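Rhizobiales Sp. Pch2 (Marine metagenome, PDB 6PB3) is a Trip13/Pch2-like AAA+ ATPase that helps regulate bacterial cGAS-like enzymes in bacteriophage immunity, probably by remodelling HORMA domain proteins. Local coordinates at the interface of chains A and B. Coordinates in Å, arbitrary orientation; residue numbers count along the deposited sequence, not the author numbering. Chains: chain A/B, Rhizobiales Sp. Pch2.

The interface of chains A and B. Residues chain A 217-220; chain B 273-274, 277.
The side-chain amide nitrogen NE2 of B:Gln273 donates to the backbone O of A:Ala217 at 2.9 Å, and the angle of 173° at the hydrogen makes this bond almost straight. The acceptor lies practically in the amide plane of B:Gln273, while the donor is tilted modestly from the carbonyl plane of A:Ala217. The same glutamine is held a second time, by a bond that runs the other way: the backbone N of A:Ile220 donates to the backbone O of B:Gln273, also at 2.9 Å. This bond too is nearly straight (167° at the hydrogen), but its donor is tilted further from the carbonyl plane of B:Gln273 than in the first bond. Because both bonds converge on one glutamine yet use chain A residues on either side of A:Ala218 and A:Glu219, they probably fix the register between strand 219-223, with the loop before it, and helix 268-283 of chain B.

Side-chain packing fills in around this pair of bonds. With CG opposite its own carbonyl carbon (chi1 -62°) and the chain then extended, B:Gln273 passes across the start of strand 219-223 and brings NE2 to the loop carbonyl of A:Ala217. A:Ile220 slants across it, its CD1 methyl 4.1 Å from the amide carbon CD of B:Gln273. The branch carbon CB of A:Ile220 meets the aliphatic CG of B:Arg274 at 3.9 Å, so here the arginine contributes its methylene stem, with the guanidinium group directed away. A:Glu219 runs antiparallel past the ring of B:Pro277, and its carboxylate carbon CD comes to 3.9 Å from the proline CB, a van der Waals contact.

The deposited assembly contains six copies, as expected for a AAA+ ring; this patch belongs to an interface without exact two-fold symmetry, which suits neighbouring subunits in such a ring. Off the amide plane and beyond its nitrogen, the CB methyl of A:Ala217 lies 3.6 Å from NE2 of B:Gln273.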
# COMPACT_ATOMS: atom_id res chain seq x y z
N ALA A 217 7.25 -27.71 7.90
CA ALA A 217 7.96 -28.23 6.74
C ALA A 217 9.28 -28.86 7.17
O ALA A 217 10.08 -28.24 7.89
CB ALA A 217 8.21 -27.11 5.72
N ALA A 218 9.49 -30.11 6.77
CA ALA A 218 10.79 -30.73 6.95
C ALA A 218 11.81 -30.05 6.06
O ALA A 218 12.96 -29.86 6.45
CB ALA A 218 10.72 -32.21 6.63
N GLU A 219 11.40 -29.67 4.86
CA GLU A 219 12.28 -28.91 3.99
C GLU A 219 11.44 -27.95 3.17
O GLU A 219 10.33 -28.29 2.75
CB GLU A 219 13.10 -29.82 3.06
CG GLU A 219 14.16 -29.05 2.28
CD GLU A 219 14.98 -29.91 1.35
OE1 GLU A 219 14.69 -31.10 1.21
OE2 GLU A 219 15.92 -29.37 0.73
N ILE A 220 11.99 -26.77 2.95
CA ILE A 220 11.47 -25.79 2.01
C ILE A 220 12.46 -25.70 0.86
O ILE A 220 13.66 -25.48 1.09
CB ILE A 220 11.27 -24.42 2.68
CG1 ILE A 220 10.35 -24.55 3.92
CG2 ILE A 220 10.74 -23.41 1.65
CD1 ILE A 220 10.22 -23.22 4.74
N GLN B 273 15.42 -25.26 7.86
CA GLN B 273 14.51 -25.87 6.91
C GLN B 273 15.00 -25.83 5.46
O GLN B 273 14.38 -26.47 4.60
CB GLN B 273 13.13 -25.19 7.00
CG GLN B 273 12.45 -25.36 8.40
CD GLN B 273 11.11 -24.64 8.45
OE1 GLN B 273 11.05 -23.43 8.64
NE2 GLN B 273 10.03 -25.38 8.23
N ARG B 274 16.07 -25.09 5.16
CA ARG B 274 16.61 -25.09 3.80
C ARG B 274 18.07 -25.52 3.77
O ARG B 274 18.39 -26.54 3.17
CB ARG B 274 16.44 -23.71 3.15
CG ARG B 274 14.99 -23.21 3.09
CD ARG B 274 14.89 -21.73 2.69
NE ARG B 274 15.39 -21.47 1.34
CZ ARG B 274 15.88 -20.30 0.94
NH1 ARG B 274 15.95 -19.28 1.79
NH2 ARG B 274 16.31 -20.15 -0.31
N PRO B 277 19.10 -29.24 5.58
CA PRO B 277 18.72 -30.38 4.75
C PRO B 277 19.50 -30.46 3.46
O PRO B 277 19.93 -31.56 3.08
CB PRO B 277 17.22 -30.13 4.49
CG PRO B 277 16.74 -29.33 5.58
CD PRO B 277 17.92 -28.43 5.96